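Local coordinates for protein putative modification methylase (Thermus thermophilus, PDB 2ZIG) that probably transfers a methyl group from S-adenosyl-L-methionine to the N4 atom of cytosine in DNA, at residues Pro193-Asp196 and Phe197-Phe201; Ser35-Glu38 and Ala39-His42. One frame throughout, in Å; residues are numbered along the deposited sequence.

In the fold
Both contacts are local and lie at the surface, about 30 Å apart between centres, with no touch between them. Contact 1 runs along a single element, helix 194-200, near the end of the sheet that carries strand 204-205 and against the second subunit. Contact 2 is a turn that carries the chain from helix 29-34 into strand 41-46, which lies well inside the sheet order. The chemistry follows the setting: contact 1 combines repeated backbone bonds with a charged network and aromatic packing, whereas contact 2 rests on one short bond from a serine hydroxyl to a carbonyl. Both lie away from the cofactor-binding residues.

Contact 1: Pro193-Asp196 and Phe197-Phe201; sequences PKED and FHRFF
The ring of F200 takes D196 against one face. D196 O stands 3.1 Å above the ring plane, offset toward the rim, and D196 CB comes over the same face as a CH-pi contact, 4.0 Å from the centroid. This fits the torsion of F200: its CG lies anti to the carbonyl carbon (chi1 -58°), which turns the ring back along the helix to the preceding turn. The H198 ring is met differently. K194 CG lies at its edge, in the ring plane, 3.5 Å from H198 CD2, while F197 CD2 stands over one face.

The guanidinium of R199 has E195 OE2 at its edge, in plane, but the salt bridge itself is made by the other oxygen, E195 OE1, 3.1 Å from R199 NH2. The two planes are 52° apart, so the groups do not meet as a flat two-pronged pair. D196 OD1 is 3.3 Å from R199 NH1 and well out of the guanidinium plane, an attraction of charges with no N-H aimed at it. One arginine thus joins two consecutive acids along the helix surface.

Beneath the side chains runs the alpha-helical i to i+4 ladder. It starts at the N-cap, P193, whose O accepts from F197 N at 3.0 Å, and includes a 2.7 Å bond from F200 N to D196 O, the same oxygen that lies over the F200 ring; F201 N carries it one step further, to F197 O.

In the fold, F200 is the buried residue, packing on R227, R230 and M231 of helix 222-232, and its carbonyl accepts a hydrogen bond from W205 of strand 204-205. F197 faces the second subunit, meeting Y157 of that subunit edge-to-face and packing on its A161, so helix 194-200 is held between helix 222-232 and the other copy.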
loop_
_atom_site.group_PDB
_atom_site.type_symbol
_atom_site.label_atom_id
_atom_site.label_comp_id
_atom_site.label_asym_id
_atom_site.label_seq_id
_atom_site.Cartn_x
_atom_site.Cartn_y
_atom_site.Cartn_z
ATOM N N PRO B 193 -4.653 12.000 -25.272
ATOM C CA PRO B 193 -3.529 12.371 -26.135
ATOM C C PRO B 193 -2.331 11.613 -25.568
ATOM O O PRO B 193 -2.280 11.334 -24.364
ATOM C CB PRO B 193 -3.397 13.877 -25.913
ATOM C CG PRO B 193 -4.774 14.292 -25.497
ATOM C CD PRO B 193 -5.185 13.178 -24.573
ATOM N N LYS B 194 -1.379 11.275 -26.423
ATOM C CA LYS B 194 -0.208 10.530 -25.988
ATOM C C LYS B 194 0.458 11.144 -24.751
ATOM O O LYS B 194 0.781 10.439 -23.797
ATOM C CB LYS B 194 0.796 10.445 -27.140
ATOM C CG LYS B 194 2.022 9.592 -26.856
ATOM C CD LYS B 194 2.990 9.575 -28.047
ATOM C CE LYS B 194 2.367 8.920 -29.283
ATOM N NZ LYS B 194 1.167 9.652 -29.810
ATOM N N GLU B 195 0.646 12.459 -24.759
ATOM C CA GLU B 195 1.293 13.124 -23.638
ATOM C C GLU B 195 0.618 12.859 -22.295
ATOM O O GLU B 195 1.283 12.498 -21.321
ATOM C CB GLU B 195 1.369 14.636 -23.872
ATOM C CG GLU B 195 2.127 15.370 -22.767
ATOM C CD GLU B 195 2.180 16.875 -22.971
ATOM O OE1 GLU B 195 1.111 17.525 -22.916
ATOM O OE2 GLU B 195 3.294 17.409 -23.181
ATOM N N ASP B 196 -0.696 13.038 -22.236
ATOM C CA ASP B 196 -1.418 12.821 -20.996
ATOM C C ASP B 196 -1.395 11.354 -20.595
ATOM O O ASP B 196 -1.182 11.023 -19.423
ATOM C CB ASP B 196 -2.866 13.293 -21.132
ATOM C CG ASP B 196 -2.970 14.756 -21.523
ATOM O OD1 ASP B 196 -2.213 15.581 -20.962
ATOM O OD2 ASP B 196 -3.818 15.086 -22.385
ATOM N N PHE B 197 -1.603 10.476 -21.570
ATOM C CA PHE B 197 -1.627 9.043 -21.306
ATOM C C PHE B 197 -0.397 8.592 -20.528
ATOM O O PHE B 197 -0.507 7.936 -19.493
ATOM C CB PHE B 197 -1.698 8.267 -22.616
ATOM C CG PHE B 197 -1.867 6.791 -22.434
ATOM C CD1 PHE B 197 -3.139 6.231 -22.350
ATOM C CD2 PHE B 197 -0.761 5.964 -22.314
ATOM C CE1 PHE B 197 -3.308 4.864 -22.147
ATOM C CE2 PHE B 197 -0.912 4.596 -22.111
ATOM C CZ PHE B 197 -2.189 4.042 -22.026
ATOM N N HIS B 198 0.781 8.938 -21.038
ATOM C CA HIS B 198 2.021 8.541 -20.384
ATOM C C HIS B 198 2.206 9.212 -19.036
ATOM O O HIS B 198 2.769 8.622 -18.121
ATOM C CB HIS B 198 3.203 8.799 -21.323
ATOM C CG HIS B 198 3.204 7.890 -22.514
ATOM N ND1 HIS B 198 3.271 6.517 -22.396
ATOM C CD2 HIS B 198 3.057 8.146 -23.836
ATOM C CE1 HIS B 198 3.162 5.966 -23.591
ATOM N NE2 HIS B 198 3.030 6.931 -24.483
ATOM N N ARG B 199 1.705 10.434 -18.901
ATOM C CA ARG B 199 1.801 11.125 -17.627
ATOM C C ARG B 199 0.836 10.519 -16.601
ATOM O O ARG B 199 1.196 10.353 -15.438
ATOM C CB ARG B 199 1.476 12.603 -17.794
ATOM C CG ARG B 199 1.636 13.414 -16.519
ATOM C CD ARG B 199 1.137 14.828 -16.741
ATOM N NE ARG B 199 1.621 15.347 -18.014
ATOM C CZ ARG B 199 0.922 16.162 -18.793
ATOM N NH1 ARG B 199 -0.293 16.546 -18.417
ATOM N NH2 ARG B 199 1.426 16.585 -19.950
ATOM N N PHE B 200 -0.376 10.178 -17.036
ATOM C CA PHE B 200 -1.387 9.619 -16.136
ATOM C C PHE B 200 -1.197 8.147 -15.776
ATOM O O PHE B 200 -1.257 7.771 -14.599
ATOM C CB PHE B 200 -2.789 9.756 -16.728
ATOM C CG PHE B 200 -3.196 11.158 -17.039
ATOM C CD1 PHE B 200 -2.477 12.244 -16.550
ATOM C CD2 PHE B 200 -4.341 11.395 -17.793
ATOM C CE1 PHE B 200 -2.892 13.538 -16.803
ATOM C CE2 PHE B 200 -4.765 12.688 -18.051
ATOM C CZ PHE B 200 -4.044 13.762 -17.556
ATOM N N PHE B 201 -0.999 7.312 -16.791
ATOM C CA PHE B 201 -0.840 5.888 -16.550
ATOM C C PHE B 201 0.558 5.466 -16.106
ATOM O O PHE B 201 1.320 4.869 -16.864
ATOM C CB PHE B 201 -1.268 5.085 -17.782
ATOM C CG PHE B 201 -2.752 5.092 -18.020
ATOM C CD1 PHE B 201 -3.353 6.117 -18.741
ATOM C CD2 PHE B 201 -3.564 4.103 -17.455
ATOM C CE1 PHE B 201 -4.748 6.164 -18.896
ATOM C CE2 PHE B 201 -4.956 4.142 -17.601
ATOM C CZ PHE B 201 -5.544 5.170 -18.318
#

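Contact 2: Ser35-Glu38 and Ala39-His42; sequences SFPE and ASVH
S40 turns its side chain back toward P37, and the hydroxyl does most of the touching: OG gives a hydrogen bond of 2.6 Å to P37 O. It approaches 21° out of the carbonyl plane rather than straight along the C=O direction. With chi1 at 62°, OG sits between the backbone N and the carbonyl carbon of its own residue, the rotation that brings it within bonding distance of P37 O. The P37 ring closes on the same group from its CG corner, which is 3.8 Å from S40 CB. E38 points the other way: its chain is extended, and it packs on R85 of helix 66-86.

The backbone makes this possible by bending sharply. The CA atoms of P37 and S40 are 6.0 Å apart, within the span of a beta turn, and A39 at its corner has left-handed helical angles. An alanine at S40 has no hydroxyl to give, so P37 O would probably be left without this partner and the turn freer to open.

Since the link is a single neutral hydroxyl bond backed by a little ring packing, it probably helps to keep the turn leading into strand 41-46 in shape without calling on charge.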
loop_
_atom_site.group_PDB
_atom_site.type_symbol
_atom_site.label_atom_id
_atom_site.label_comp_id
_atom_site.label_asym_id
_atom_site.label_seq_id
_atom_site.Cartn_x
_atom_site.Cartn_y
_atom_site.Cartn_z
ATOM N N SER B 35 -30.701 2.106 -2.781
ATOM C CA SER B 35 -31.907 2.467 -3.513
ATOM C C SER B 35 -31.676 2.719 -4.995
ATOM O O SER B 35 -32.598 3.129 -5.703
ATOM C CB SER B 35 -32.562 3.697 -2.887
ATOM O OG SER B 35 -31.885 4.881 -3.255
ATOM N N PHE B 36 -30.450 2.487 -5.467
ATOM C CA PHE B 36 -30.138 2.675 -6.883
ATOM C C PHE B 36 -30.089 1.315 -7.571
ATOM O O PHE B 36 -29.691 0.321 -6.965
ATOM C CB PHE B 36 -28.781 3.369 -7.078
ATOM C CG PHE B 36 -28.701 4.745 -6.484
ATOM C CD1 PHE B 36 -29.830 5.552 -6.395
ATOM C CD2 PHE B 36 -27.481 5.249 -6.049
ATOM C CE1 PHE B 36 -29.747 6.849 -5.879
ATOM C CE2 PHE B 36 -27.384 6.542 -5.534
ATOM C CZ PHE B 36 -28.519 7.344 -5.448
ATOM N N PRO B 37 -30.482 1.261 -8.856
ATOM C CA PRO B 37 -30.488 0.019 -9.640
ATOM C C PRO B 37 -29.094 -0.554 -9.862
ATOM O O PRO B 37 -28.125 0.188 -10.030
ATOM C CB PRO B 37 -31.155 0.440 -10.944
ATOM C CG PRO B 37 -30.732 1.871 -11.081
ATOM C CD PRO B 37 -30.896 2.408 -9.682
ATOM N N GLU B 38 -29.005 -1.880 -9.870
ATOM C CA GLU B 38 -27.739 -2.571 -10.068
ATOM C C GLU B 38 -27.127 -2.286 -11.432
ATOM O O GLU B 38 -27.826 -1.944 -12.381
ATOM C CB GLU B 38 -27.934 -4.076 -9.908
ATOM C CG GLU B 38 -26.693 -4.894 -10.234
ATOM C CD GLU B 38 -26.958 -6.388 -10.226
ATOM O OE1 GLU B 38 -27.910 -6.822 -10.910
ATOM O OE2 GLU B 38 -26.213 -7.124 -9.544
ATOM N N ALA B 39 -25.810 -2.432 -11.515
ATOM C CA ALA B 39 -25.070 -2.207 -12.747
ATOM C C ALA B 39 -25.442 -0.905 -13.440
ATOM O O ALA B 39 -25.581 -0.870 -14.658
ATOM C CB ALA B 39 -25.279 -3.373 -13.693
ATOM N N SER B 40 -25.596 0.164 -12.666
ATOM C CA SER B 40 -25.942 1.461 -13.228
ATOM C C SER B 40 -24.813 2.490 -13.095
ATOM O O SER B 40 -24.948 3.615 -13.570
ATOM C CB SER B 40 -27.201 2.010 -12.551
ATOM O OG SER B 40 -26.997 2.211 -11.161
ATOM N N VAL B 41 -23.710 2.111 -12.450
ATOM C CA VAL B 41 -22.583 3.027 -12.254
ATOM C C VAL B 41 -21.318 2.511 -12.929
ATOM O O VAL B 41 -20.988 1.330 -12.835
ATOM C CB VAL B 41 -22.310 3.252 -10.750
ATOM C CG1 VAL B 41 -21.030 4.057 -10.561
ATOM C CG2 VAL B 41 -23.484 3.984 -10.123
ATOM N N HIS B 42 -20.603 3.409 -13.599
ATOM C CA HIS B 42 -19.395 3.027 -14.324
ATOM C C HIS B 42 -18.087 3.181 -13.560
ATOM O O HIS B 42 -17.173 2.380 -13.724
ATOM C CB HIS B 42 -19.316 3.830 -15.622
ATOM C CG HIS B 42 -20.564 3.753 -16.439
ATOM N ND1 HIS B 42 -20.975 2.592 -17.060
ATOM C CD2 HIS B 42 -21.527 4.672 -16.682
ATOM C CE1 HIS B 42 -22.139 2.800 -17.648
ATOM N NE2 HIS B 42 -22.497 4.053 -17.434
#